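Local atomic coordinates of cell wall surface anchor family protein (Streptococcus agalactiae serogroup V, PDB entry 3PF2), a protein that serves as the major pilin that builds the pilus shaft on the streptococcal cell surface, represented by its calcium-binding 35-kDa C-terminal fragment. Residues T4-K8 / P38-Y44; Q116-D120 / P173-P177; K213-I219 / A232-I238. All coordinates share one frame; numbering follows the deposited sequence.

Three contacts between loops and short helices punctuate a long, beta-rich chain with few helices. Contact 1 and contact 2 lie on the same side of the chain's centre, their own centres 18 Å apart, and they touch: Lys8 of contact 1 packs on Gln116 and Leu119 of contact 2. Strand 9-13, which follows residues 4-8, also borders helix 116-121, and each of these two contacts has a calcium ion nearby. Contact 3 is about 36 Å from contact 2 and 47 Å from contact 1 between centres. The three follow one another along the chain without interleaving: contacts 1 and 2 serve the Cna-B-like part of the pilin fragment, contact 3 its prealbumin-like part.

Contact 1 of 3, residues T4-K8 / P38-Y44; sequences TDEPK and PANLGDY
With CG held between its backbone N and carbonyl carbon (chi1 54°), Asp5 turns its carboxylate to Asn40, whose own CG takes the same kind of position (chi1 63°). The two side chains come from opposite directions, their flat groups 78° apart. Between them sits water 1, which donates to Asp5 OD1 at 2.5 Å and to Asn40 OD1 at 2.6 Å. The same water accepts from Tyr44 OH at 2.6 Å, lying in the plane of the phenol at the ring's edge. Water 2 makes a second bridge, giving a proton to Asp5 OD2 and taking one from the backbone N of Asn40.

Carbon-to-oxygen packing flanks this polar cluster. Pro38 CB lies 3.3 Å from Asp5 O, and Pro7 CD meets Tyr44 OH at 3.6 Å near the plane of the ring. Leu41 CD1, from the same loop, rests near the rim of one ring face. The Glu6 side chain leaves the backbone away from residues 38-44, and its OE1 is bonded by Tyr158 OH and, in a salt bridge, by Lys169.

The contact thus joins the lead-in to strand 9-13 with the loop between strands 29-35 and 46-52, next to the calcium ligand Glu45. Since water 1 spends both protons on acceptors and receives the phenol's proton, it links three side chains at once, and the carboxylate of Asp5 is bridged through each of its oxygens.

Contact 2 of 3, residues Q116-D120 / P173-P177; sequences QDALD and PPRKP
Asp120 has its carboxylate gripped at both oxygens, the shortest bond being the salt bridge from Arg175 NH2 to Asp120 OD2, 2.7 Å long. It is nearly straight, 168° at the hydrogen, and stays in the guanidinium plane while meeting OD2 almost along its C-O axis. The carboxylate stands steeply to the guanidinium, their planes 76° apart, so one nitrogen of the arginine makes the bond and no two-pronged pairing forms. Asp120 OD1 meanwhile accepts from NE2 of Gln116, one helical turn earlier, at 2.9 Å, on the syn side but tilted from the carboxylate plane. Water 4 lies between this oxygen and the backbone N of Arg175, from which it accepts.

A bend at chi2 (78°) carries the Gln116 amide over to Pro174, where Gln116 NE2 comes within 3.4 Å of Pro174 CD. The same NE2 also donates to Thr9 O, so two acceptors hold the amide while the proline ring packs against it. Pro174 CB sits over the rim of one guanidinium face. Asp117 OD1 adds opposite charge 4.2 Å from Arg175 NH2, well out of the guanidinium plane, and water 3 bridges those two atoms.

This surface contact joins helix 116-121 to the proline-rich connection that leads into strand 178-190. Asp120 also touches Asp10, a ligand of the nearby calcium ion. The positive charge of Arg175 would therefore be expected to offset part of the negative charge gathered there, while the bond from Gln116 is consistent with holding the orientation of Asp120, which lies behind the calcium ligand Asp10.

Contact 3 of 3, residues K213-I219 / A232-I238; sequences KWTDALI and AVTGQPI
Trp214 sits between Ala232 and Ile238 in the prealbumin-like domain, where a type II beta turn from Val233 to Gln236 meets the N-terminus of helix 216-221. Two backbone hydrogen bonds, both made by Trp214, lie next to a single beta bridge of Lys213 with Pro237. Trp214 N donates to Gln236 O, and Gly235 N returns a bond of 3.0 Å to Trp214 O. Gly235 has the positive phi (96°) expected at the third position of this turn.

Side-chain polar bonds secure the helix start. Thr215 is the N-cap, its OG1 accepting from Leu218 N. Thr234 OG1 donates across the contact to Asp216 OD1 at 2.6 Å, arriving from above the carboxylate plane. Water 5 links the same Asp216 oxygen to Thr234 N.

Apolar packing accounts for the buried part. With CG of Trp214 beside the backbone N and anti to the carbonyl carbon (chi1 -74°), the indole reaches between its two neighbours. Ile219 CG1 lies 4.2 Å from Ala232 CB, and Leu218 CD1 meets Ile238 CD1 at 3.9 Å. Both faces of the indole's five-membered ring receive CH-pi contacts: Ala232 CB stands 3.6 Å from its centroid on one face, while on the opposite face Ile238 CG1 lies 3.5 Å from that centroid, 13° off the ring normal.

Contact 1 of 3, residues T4-K8 / P38-Y44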
ATOM      1  N   THR A   4      -7.702 -13.887 -29.489  1.00 28.68           N
ATOM      2  CA  THR A   4      -6.424 -14.605 -29.472  1.00 27.15           C
ATOM      3  C   THR A   4      -6.181 -15.266 -28.122  1.00 25.85           C
ATOM      4  O   THR A   4      -6.923 -15.046 -27.168  1.00 25.39           O
ATOM      5  CB  THR A   4      -5.210 -13.679 -29.768  1.00 27.30           C
ATOM      6  OG1 THR A   4      -4.988 -12.795 -28.658  1.00 27.15           O
ATOM      7  CG2 THR A   4      -5.418 -12.867 -31.054  1.00 27.69           C
ATOM      8  N   ASP A   5      -5.125 -16.072 -28.051  1.00 24.38           N
ATOM      9  CA  ASP A   5      -4.673 -16.662 -26.791  1.00 23.44           C
ATOM     10  C   ASP A   5      -3.561 -15.812 -26.171  1.00 21.72           C
ATOM     11  O   ASP A   5      -2.912 -16.241 -25.211  1.00 21.13           O
ATOM     12  CB  ASP A   5      -4.148 -18.089 -27.030  1.00 24.56           C
ATOM     13  CG  ASP A   5      -3.064 -18.143 -28.104  1.00 26.97           C
ATOM     14  OD1 ASP A   5      -2.519 -17.072 -28.468  1.00 30.20           O
ATOM     15  OD2 ASP A   5      -2.756 -19.254 -28.599  1.00 30.66           O
ATOM     16  N   GLU A   6      -3.321 -14.631 -26.746  1.00 19.08           N
ATOM     17  CA  GLU A   6      -2.232 -13.762 -26.307  1.00 17.62           C
ATOM     18  C   GLU A   6      -2.540 -13.226 -24.898  1.00 16.06           C
ATOM     19  O   GLU A   6      -3.704 -13.192 -24.504  1.00 16.04           O
ATOM     20  CB  GLU A   6      -2.009 -12.638 -27.323  1.00 17.32           C
ATOM     21  CG  GLU A   6      -1.359 -13.138 -28.630  1.00 18.33           C
ATOM     22  CD  GLU A   6      -1.389 -12.118 -29.760  1.00 18.90           C
ATOM     23  OE1 GLU A   6      -1.163 -10.915 -29.508  1.00 18.69           O
ATOM     24  OE2 GLU A   6      -1.641 -12.525 -30.921  1.00 19.94           O
ATOM     25  N   PRO A   7      -1.502 -12.832 -24.138  1.00 15.37           N
ATOM     26  CA  PRO A   7      -1.728 -12.540 -22.701  1.00 14.48           C
ATOM     27  C   PRO A   7      -2.688 -11.383 -22.366  1.00 13.98           C
ATOM     28  O   PRO A   7      -2.606 -10.310 -22.956  1.00 13.97           O
ATOM     29  CB  PRO A   7      -0.329 -12.204 -22.182  1.00 14.36           C
ATOM     30  CG  PRO A   7       0.613 -12.888 -23.139  1.00 15.21           C
ATOM     31  CD  PRO A   7      -0.064 -12.769 -24.483  1.00 14.99           C
ATOM     32  N   LYS A   8      -3.602 -11.649 -21.439  1.00 12.94           N
ATOM     33  CA  LYS A   8      -4.405 -10.602 -20.803  1.00 12.38           C
ATOM     34  C   LYS A   8      -3.771 -10.404 -19.438  1.00 11.64           C
ATOM     35  O   LYS A   8      -3.305 -11.367 -18.818  1.00 12.12           O
ATOM     36  CB  LYS A   8      -5.843 -11.077 -20.632  1.00 12.33           C
ATOM     37  CG  LYS A   8      -6.693 -11.016 -21.894  1.00 15.34           C
ATOM     38  CD  LYS A   8      -6.375 -12.182 -22.808  1.00 17.80           C
ATOM     39  CE  LYS A   8      -7.166 -12.108 -24.075  1.00 19.36           C
ATOM     40  NZ  LYS A   8      -6.491 -12.975 -25.080  1.00 17.22           N
ATOM     41  N   PRO A  38      -0.605 -18.550 -22.570  1.00 18.60           N
ATOM     42  CA  PRO A  38      -1.052 -19.458 -23.633  1.00 19.62           C
ATOM     43  C   PRO A  38      -0.327 -20.803 -23.600  1.00 20.63           C
ATOM     44  O   PRO A  38       0.807 -20.880 -23.115  1.00 21.15           O
ATOM     45  CB  PRO A  38      -0.689 -18.694 -24.906  1.00 19.52           C
ATOM     46  CG  PRO A  38       0.504 -17.895 -24.523  1.00 18.30           C
ATOM     47  CD  PRO A  38       0.317 -17.518 -23.071  1.00 18.76           C
ATOM     48  N   ALA A  39      -0.972 -21.853 -24.115  1.00 21.49           N
ATOM     49  CA  ALA A  39      -0.319 -23.162 -24.241  1.00 22.16           C
ATOM     50  C   ALA A  39       0.889 -23.128 -25.185  1.00 22.38           C
ATOM     51  O   ALA A  39       1.843 -23.899 -25.014  1.00 22.66           O
ATOM     52  CB  ALA A  39      -1.325 -24.236 -24.673  1.00 22.75           C
ATOM     53  N   ASN A  40       0.859 -22.229 -26.168  1.00 22.39           N
ATOM     54  CA  ASN A  40       2.021 -22.017 -27.047  1.00 22.00           C
ATOM     55  C   ASN A  40       3.087 -21.055 -26.491  1.00 21.09           C
ATOM     56  O   ASN A  40       3.885 -20.471 -27.243  1.00 20.48           O
ATOM     57  CB  ASN A  40       1.583 -21.626 -28.471  1.00 22.51           C
ATOM     58  CG  ASN A  40       0.817 -20.299 -28.524  1.00 24.27           C
ATOM     59  OD1 ASN A  40       0.856 -19.488 -27.598  1.00 24.36           O
ATOM     60  ND2 ASN A  40       0.120 -20.081 -29.630  1.00 26.24           N
ATOM     61  N   LEU A  41       3.118 -20.902 -25.169  1.00 19.50           N
ATOM     62  CA  LEU A  41       4.155 -20.109 -24.534  1.00 19.14           C
ATOM     63  C   LEU A  41       5.569 -20.524 -24.989  1.00 18.90           C
ATOM     64  O   LEU A  41       6.467 -19.695 -25.040  1.00 18.43           O
ATOM     65  CB  LEU A  41       4.043 -20.187 -22.998  1.00 18.89           C
ATOM     66  CG  LEU A  41       5.025 -19.302 -22.231  1.00 18.90           C
ATOM     67  CD1 LEU A  41       4.788 -17.798 -22.483  1.00 20.59           C
ATOM     68  CD2 LEU A  41       4.991 -19.615 -20.747  1.00 20.87           C
ATOM     69  N   GLY A  42       5.748 -21.804 -25.326  1.00 19.57           N
ATOM     70  CA  GLY A  42       7.052 -22.315 -25.761  1.00 20.40           C
ATOM     71  C   GLY A  42       7.636 -21.599 -26.964  1.00 20.73           C
ATOM     72  O   GLY A  42       8.859 -21.565 -27.136  1.00 21.38           O
ATOM     73  N   ASP A  43       6.756 -21.017 -27.779  1.00 20.67           N
ATOM     74  CA  ASP A  43       7.143 -20.254 -28.975  1.00 21.01           C
ATOM     75  C   ASP A  43       7.649 -18.844 -28.680  1.00 19.98           C
ATOM     76  O   ASP A  43       8.285 -18.218 -29.531  1.00 19.74           O
ATOM     77  CB  ASP A  43       5.947 -20.111 -29.915  1.00 21.66           C
ATOM     78  CG  ASP A  43       5.537 -21.411 -30.574  1.00 24.96           C
ATOM     79  OD1 ASP A  43       6.321 -22.387 -30.576  1.00 28.54           O
ATOM     80  OD2 ASP A  43       4.403 -21.436 -31.102  1.00 28.89           O
ATOM     81  N   TYR A  44       7.369 -18.328 -27.483  1.00 18.91           N
ATOM     82  CA  TYR A  44       7.575 -16.906 -27.217  1.00 17.36           C
ATOM     83  C   TYR A  44       9.055 -16.523 -27.193  1.00 16.87           C
ATOM     84  O   TYR A  44       9.887 -17.286 -26.688  1.00 15.81           O
ATOM     85  CB  TYR A  44       6.862 -16.493 -25.910  1.00 17.29           C
ATOM     86  CG  TYR A  44       5.369 -16.209 -26.076  1.00 17.10           C
ATOM     87  CD1 TYR A  44       4.518 -17.126 -26.711  1.00 16.62           C
ATOM     88  CD2 TYR A  44       4.806 -15.031 -25.567  1.00 16.45           C
ATOM     89  CE1 TYR A  44       3.146 -16.867 -26.850  1.00 17.04           C
ATOM     90  CE2 TYR A  44       3.442 -14.758 -25.703  1.00 16.48           C
ATOM     91  CZ  TYR A  44       2.624 -15.666 -26.338  1.00 16.40           C
ATOM     92  OH  TYR A  44       1.293 -15.394 -26.482  1.00 16.75           O
TER
HETATM   93  O   HOH W   1      -0.022 -17.074 -28.045  1.00 23.62           O
HETATM   94  O   HOH W   2      -1.763 -21.471 -27.092  1.00 34.48           O

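Contact 2 of 3, residues Q116-D120 / P173-P177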
ATOM      1  N   GLN A 116     -10.181 -12.054 -19.957  1.00 13.31           N
ATOM      2  CA  GLN A 116      -9.829 -10.906 -19.112  1.00 11.61           C
ATOM      3  C   GLN A 116     -10.690 -10.856 -17.845  1.00 11.46           C
ATOM      4  O   GLN A 116     -10.157 -10.617 -16.768  1.00 10.55           O
ATOM      5  CB  GLN A 116      -9.993  -9.590 -19.880  1.00 11.66           C
ATOM      6  CG  GLN A 116      -9.762  -8.333 -19.044  1.00 12.15           C
ATOM      7  CD  GLN A 116      -8.290  -8.051 -18.829  1.00 12.89           C
ATOM      8  OE1 GLN A 116      -7.547  -7.833 -19.792  1.00 12.12           O
ATOM      9  NE2 GLN A 116      -7.858  -8.055 -17.574  1.00 13.22           N
ATOM     10  N   ASP A 117     -12.013 -11.039 -17.982  1.00 11.05           N
ATOM     11  CA  ASP A 117     -12.901 -10.941 -16.807  1.00 11.52           C
ATOM     12  C   ASP A 117     -12.634 -12.074 -15.808  1.00 11.72           C
ATOM     13  O   ASP A 117     -12.654 -11.851 -14.599  1.00 11.43           O
ATOM     14  CB  ASP A 117     -14.384 -10.949 -17.187  1.00 12.05           C
ATOM     15  CG  ASP A 117     -14.782  -9.795 -18.076  1.00 12.69           C
ATOM     16  OD1 ASP A 117     -14.288  -8.664 -17.874  1.00 14.44           O
ATOM     17  OD2 ASP A 117     -15.615 -10.031 -18.985  1.00 15.20           O
ATOM     18  N   ALA A 118     -12.407 -13.288 -16.319  1.00 11.70           N
ATOM     19  CA  ALA A 118     -12.061 -14.434 -15.458  1.00 11.76           C
ATOM     20  C   ALA A 118     -10.767 -14.136 -14.707  1.00 11.48           C
ATOM     21  O   ALA A 118     -10.654 -14.435 -13.504  1.00 12.44           O
ATOM     22  CB  ALA A 118     -11.929 -15.737 -16.271  1.00 11.57           C
ATOM     23  N   LEU A 119      -9.815 -13.519 -15.401  1.00 10.92           N
ATOM     24  CA  LEU A 119      -8.542 -13.164 -14.772  1.00 10.41           C
ATOM     25  C   LEU A 119      -8.788 -12.154 -13.651  1.00 10.67           C
ATOM     26  O   LEU A 119      -8.305 -12.343 -12.516  1.00 10.90           O
ATOM     27  CB  LEU A 119      -7.525 -12.645 -15.797  1.00 10.69           C
ATOM     28  CG  LEU A 119      -6.156 -12.343 -15.183  1.00 10.22           C
ATOM     29  CD1 LEU A 119      -5.443 -13.622 -14.684  1.00 12.89           C
ATOM     30  CD2 LEU A 119      -5.270 -11.541 -16.142  1.00 10.87           C
ATOM     31  N   ASP A 120      -9.584 -11.123 -13.960  1.00 10.88           N
ATOM     32  CA  ASP A 120      -9.891 -10.041 -13.017  1.00 11.11           C
ATOM     33  C   ASP A 120     -10.564 -10.581 -11.761  1.00 11.86           C
ATOM     34  O   ASP A 120     -10.388 -10.026 -10.662  1.00 12.75           O
ATOM     35  CB  ASP A 120     -10.854  -9.017 -13.645  1.00 11.61           C
ATOM     36  CG  ASP A 120     -10.226  -8.201 -14.758  1.00 13.08           C
ATOM     37  OD1 ASP A 120      -9.002  -8.258 -14.969  1.00 12.23           O
ATOM     38  OD2 ASP A 120     -10.976  -7.463 -15.426  1.00 13.95           O
ATOM     39  N   PRO A 173      -3.152  -4.079 -17.778  1.00 11.90           N
ATOM     40  CA  PRO A 173      -4.429  -4.191 -17.052  1.00 11.54           C
ATOM     41  C   PRO A 173      -5.429  -3.072 -17.439  1.00 11.16           C
ATOM     42  O   PRO A 173      -5.054  -1.896 -17.501  1.00 11.91           O
ATOM     43  CB  PRO A 173      -4.009  -4.043 -15.582  1.00 12.33           C
ATOM     44  CG  PRO A 173      -2.584  -4.536 -15.550  1.00 11.32           C
ATOM     45  CD  PRO A 173      -2.001  -4.006 -16.856  1.00 11.43           C
ATOM     46  N   PRO A 174      -6.682  -3.441 -17.740  1.00 11.02           N
ATOM     47  CA  PRO A 174      -7.694  -2.414 -18.042  1.00 11.43           C
ATOM     48  C   PRO A 174      -8.020  -1.547 -16.834  1.00 11.64           C
ATOM     49  O   PRO A 174      -8.304  -0.351 -16.997  1.00 11.77           O
ATOM     50  CB  PRO A 174      -8.934  -3.229 -18.429  1.00 11.37           C
ATOM     51  CG  PRO A 174      -8.422  -4.556 -18.857  1.00 12.40           C
ATOM     52  CD  PRO A 174      -7.114  -4.788 -18.143  1.00 11.60           C
ATOM     53  N   ARG A 175      -7.978  -2.150 -15.645  1.00 12.35           N
ATOM     54  CA  ARG A 175      -8.383  -1.475 -14.400  1.00 13.16           C
ATOM     55  C   ARG A 175      -7.276  -1.669 -13.383  1.00 13.22           C
ATOM     56  O   ARG A 175      -6.711  -2.777 -13.292  1.00 13.54           O
ATOM     57  CB  ARG A 175      -9.691  -2.058 -13.880  1.00 13.63           C
ATOM     58  CG  ARG A 175     -10.903  -1.762 -14.784  1.00 15.97           C
ATOM     59  CD  ARG A 175     -12.019  -2.782 -14.606  1.00 19.65           C
ATOM     60  NE  ARG A 175     -11.742  -4.062 -15.276  1.00 23.63           N
ATOM     61  CZ  ARG A 175     -11.971  -4.306 -16.566  1.00 23.60           C
ATOM     62  NH1 ARG A 175     -12.493  -3.367 -17.354  1.00 23.32           N
ATOM     63  NH2 ARG A 175     -11.681  -5.500 -17.071  1.00 25.17           N
ATOM     64  N   LYS A 176      -6.976  -0.589 -12.652  1.00 12.16           N
ATOM     65  CA  LYS A 176      -5.844  -0.516 -11.711  1.00 11.66           C
ATOM     66  C   LYS A 176      -6.326  -0.685 -10.267  1.00 10.74           C
ATOM     67  O   LYS A 176      -7.322  -0.064  -9.865  1.00 11.05           O
ATOM     68  CB  LYS A 176      -5.127   0.829 -11.823  1.00 12.27           C
ATOM     69  CG  LYS A 176      -4.545   1.155 -13.208  1.00 14.06           C
ATOM     70  CD  LYS A 176      -3.646   2.402 -13.108  1.00 17.67           C
ATOM     71  CE  LYS A 176      -3.260   2.954 -14.489  1.00 21.59           C
ATOM     72  NZ  LYS A 176      -2.200   4.013 -14.346  1.00 23.39           N
ATOM     73  N   PRO A 177      -5.638  -1.535  -9.481  1.00  9.63           N
ATOM     74  CA  PRO A 177      -5.900  -1.557  -8.030  1.00  9.07           C
ATOM     75  C   PRO A 177      -5.261  -0.363  -7.336  1.00  8.94           C
ATOM     76  O   PRO A 177      -4.418   0.319  -7.923  1.00  9.23           O
ATOM     77  CB  PRO A 177      -5.237  -2.864  -7.579  1.00  8.48           C
ATOM     78  CG  PRO A 177      -4.081  -3.045  -8.549  1.00  8.32           C
ATOM     79  CD  PRO A 177      -4.588  -2.490  -9.881  1.00  9.26           C
TER
HETATM   80  O   HOH W   3     -13.189  -6.769 -19.491  1.00 24.86           O
HETATM   81  O   HOH W   4      -8.113  -5.175 -14.991  1.00 14.72           O

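Contact 3 of 3, residues K213-I219 / A232-I238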
ATOM      1  N   LYS A 213       2.543   0.916  17.192  1.00 21.51           N
ATOM      2  CA  LYS A 213       3.990   0.983  17.389  1.00 22.31           C
ATOM      3  C   LYS A 213       4.676   1.716  16.255  1.00 22.31           C
ATOM      4  O   LYS A 213       4.218   1.669  15.099  1.00 22.49           O
ATOM      5  CB  LYS A 213       4.584  -0.425  17.533  1.00 22.66           C
ATOM      6  CG  LYS A 213       4.252  -1.103  18.860  1.00 23.15           C
ATOM      7  CD  LYS A 213       4.841  -2.522  18.940  1.00 26.86           C
ATOM      8  CE  LYS A 213       4.218  -3.465  17.925  1.00 29.17           C
ATOM      9  NZ  LYS A 213       5.047  -4.695  17.780  1.00 30.19           N
ATOM     10  N   TRP A 214       5.773   2.393  16.598  1.00 22.58           N
ATOM     11  CA  TRP A 214       6.638   3.013  15.609  1.00 23.00           C
ATOM     12  C   TRP A 214       7.327   1.961  14.769  1.00 23.61           C
ATOM     13  O   TRP A 214       7.730   0.895  15.264  1.00 24.07           O
ATOM     14  CB  TRP A 214       7.732   3.859  16.261  1.00 22.97           C
ATOM     15  CG  TRP A 214       7.294   5.165  16.845  1.00 21.65           C
ATOM     16  CD1 TRP A 214       7.363   5.523  18.153  1.00 22.41           C
ATOM     17  CD2 TRP A 214       6.744   6.299  16.146  1.00 20.81           C
ATOM     18  NE1 TRP A 214       6.888   6.800  18.323  1.00 21.00           N
ATOM     19  CE2 TRP A 214       6.497   7.298  17.109  1.00 20.31           C
ATOM     20  CE3 TRP A 214       6.424   6.558  14.805  1.00 21.31           C
ATOM     21  CZ2 TRP A 214       5.948   8.547  16.778  1.00 19.55           C
ATOM     22  CZ3 TRP A 214       5.874   7.809  14.471  1.00 21.79           C
ATOM     23  CH2 TRP A 214       5.646   8.783  15.461  1.00 20.06           C
ATOM     24  N   THR A 215       7.444   2.275  13.490  1.00 23.77           N
ATOM     25  CA  THR A 215       8.399   1.610  12.615  1.00 23.87           C
ATOM     26  C   THR A 215       9.285   2.692  11.993  1.00 23.65           C
ATOM     27  O   THR A 215       8.967   3.888  12.058  1.00 23.41           O
ATOM     28  CB  THR A 215       7.688   0.844  11.488  1.00 23.80           C
ATOM     29  OG1 THR A 215       6.901   1.762  10.722  1.00 23.63           O
ATOM     30  CG2 THR A 215       6.804  -0.271  12.043  1.00 24.03           C
ATOM     31  N   ASP A 216      10.392   2.276  11.379  1.00 23.62           N
ATOM     32  CA  ASP A 216      11.237   3.207  10.630  1.00 23.82           C
ATOM     33  C   ASP A 216      10.428   4.027   9.614  1.00 23.35           C
ATOM     34  O   ASP A 216      10.620   5.241   9.486  1.00 23.09           O
ATOM     35  CB  ASP A 216      12.370   2.444   9.926  1.00 24.13           C
ATOM     36  CG  ASP A 216      13.425   1.929  10.891  1.00 26.32           C
ATOM     37  OD1 ASP A 216      13.470   2.366  12.061  1.00 29.47           O
ATOM     38  OD2 ASP A 216      14.236   1.079  10.475  1.00 29.76           O
ATOM     39  N   ALA A 217       9.510   3.369   8.909  1.00 23.17           N
ATOM     40  CA  ALA A 217       8.688   4.047   7.890  1.00 22.98           C
ATOM     41  C   ALA A 217       7.707   5.079   8.483  1.00 22.93           C
ATOM     42  O   ALA A 217       7.513   6.161   7.920  1.00 22.31           O
ATOM     43  CB  ALA A 217       7.943   3.031   7.058  1.00 23.58           C
ATOM     44  N   LEU A 218       7.084   4.735   9.610  1.00 23.12           N
ATOM     45  CA  LEU A 218       6.172   5.667  10.285  1.00 23.36           C
ATOM     46  C   LEU A 218       6.921   6.867  10.852  1.00 23.10           C
ATOM     47  O   LEU A 218       6.424   8.001  10.811  1.00 22.75           O
ATOM     48  CB  LEU A 218       5.381   4.964  11.385  1.00 23.36           C
ATOM     49  CG  LEU A 218       3.971   4.509  11.012  1.00 24.28           C
ATOM     50  CD1 LEU A 218       3.364   3.773  12.189  1.00 25.30           C
ATOM     51  CD2 LEU A 218       3.081   5.695  10.571  1.00 23.29           C
ATOM     52  N   ILE A 219       8.125   6.616  11.363  1.00 23.03           N
ATOM     53  CA  ILE A 219       8.986   7.685  11.870  1.00 22.73           C
ATOM     54  C   ILE A 219       9.293   8.685  10.744  1.00 22.29           C
ATOM     55  O   ILE A 219       9.213   9.905  10.929  1.00 22.42           O
ATOM     56  CB  ILE A 219      10.273   7.113  12.513  1.00 22.72           C
ATOM     57  CG1 ILE A 219       9.947   6.468  13.869  1.00 22.53           C
ATOM     58  CG2 ILE A 219      11.333   8.204  12.674  1.00 23.46           C
ATOM     59  CD1 ILE A 219      11.025   5.545  14.417  1.00 23.54           C
ATOM     60  N   ALA A 232      11.169   8.878  19.420  1.00 30.26           N
ATOM     61  CA  ALA A 232      10.502   7.855  18.624  1.00 30.88           C
ATOM     62  C   ALA A 232      11.512   6.850  18.080  1.00 31.31           C
ATOM     63  O   ALA A 232      12.407   7.217  17.305  1.00 31.19           O
ATOM     64  CB  ALA A 232       9.742   8.498  17.483  1.00 30.61           C
ATOM     65  N   VAL A 233      11.365   5.588  18.493  1.00 31.58           N
ATOM     66  CA  VAL A 233      12.183   4.485  17.972  1.00 31.92           C
ATOM     67  C   VAL A 233      11.336   3.244  17.705  1.00 31.84           C
ATOM     68  O   VAL A 233      10.468   2.893  18.511  1.00 32.09           O
ATOM     69  CB  VAL A 233      13.337   4.059  18.929  1.00 32.30           C
ATOM     70  CG1 VAL A 233      14.615   3.783  18.118  1.00 32.63           C
ATOM     71  CG2 VAL A 233      13.597   5.099  20.032  1.00 32.62           C
ATOM     72  N   THR A 234      11.623   2.580  16.582  1.00 31.55           N
ATOM     73  CA  THR A 234      10.945   1.349  16.149  1.00 31.14           C
ATOM     74  C   THR A 234      10.742   0.321  17.265  1.00 30.43           C
ATOM     75  O   THR A 234      11.660   0.042  18.048  1.00 30.20           O
ATOM     76  CB  THR A 234      11.685   0.714  14.945  1.00 31.22           C
ATOM     77  OG1 THR A 234      11.669   1.637  13.854  1.00 32.45           O
ATOM     78  CG2 THR A 234      11.023  -0.589  14.490  1.00 31.66           C
ATOM     79  N   GLY A 235       9.520  -0.211  17.336  1.00 29.58           N
ATOM     80  CA  GLY A 235       9.166  -1.278  18.274  1.00 28.47           C
ATOM     81  C   GLY A 235       8.528  -0.780  19.554  1.00 27.54           C
ATOM     82  O   GLY A 235       7.992  -1.571  20.334  1.00 27.48           O
ATOM     83  N   GLN A 236       8.590   0.532  19.770  1.00 26.00           N
ATOM     84  CA  GLN A 236       8.035   1.154  20.970  1.00 25.05           C
ATOM     85  C   GLN A 236       6.679   1.808  20.679  1.00 23.53           C
ATOM     86  O   GLN A 236       6.404   2.152  19.532  1.00 22.81           O
ATOM     87  CB  GLN A 236       9.024   2.184  21.545  1.00 25.03           C
ATOM     88  CG  GLN A 236      10.357   1.586  22.048  1.00 27.05           C
ATOM     89  CD  GLN A 236      10.163   0.465  23.058  1.00 28.99           C
ATOM     90  OE1 GLN A 236      10.563  -0.672  22.817  1.00 31.39           O
ATOM     91  NE2 GLN A 236       9.547   0.779  24.191  1.00 28.59           N
ATOM     92  N   PRO A 237       5.829   1.972  21.716  1.00 22.36           N
ATOM     93  CA  PRO A 237       4.503   2.563  21.462  1.00 21.62           C
ATOM     94  C   PRO A 237       4.602   4.005  20.963  1.00 20.66           C
ATOM     95  O   PRO A 237       5.525   4.742  21.352  1.00 20.74           O
ATOM     96  CB  PRO A 237       3.822   2.513  22.837  1.00 21.74           C
ATOM     97  CG  PRO A 237       4.620   1.516  23.643  1.00 22.17           C
ATOM     98  CD  PRO A 237       6.015   1.639  23.142  1.00 22.14           C
ATOM     99  N   ILE A 238       3.666   4.400  20.102  1.00 19.22           N
ATOM    100  CA  ILE A 238       3.602   5.786  19.617  1.00 17.87           C
ATOM    101  C   ILE A 238       2.997   6.674  20.701  1.00 17.17           C
ATOM    102  O   ILE A 238       1.919   6.392  21.224  1.00 16.85           O
ATOM    103  CB  ILE A 238       2.810   5.899  18.289  1.00 18.09           C
ATOM    104  CG1 ILE A 238       3.624   5.292  17.142  1.00 16.99           C
ATOM    105  CG2 ILE A 238       2.454   7.377  17.972  1.00 17.08           C
ATOM    106  CD1 ILE A 238       2.895   5.116  15.846  1.00 15.14           C
TER
HETATM  107  O   HOH W   5      14.079   3.482  14.786  1.00 40.91           O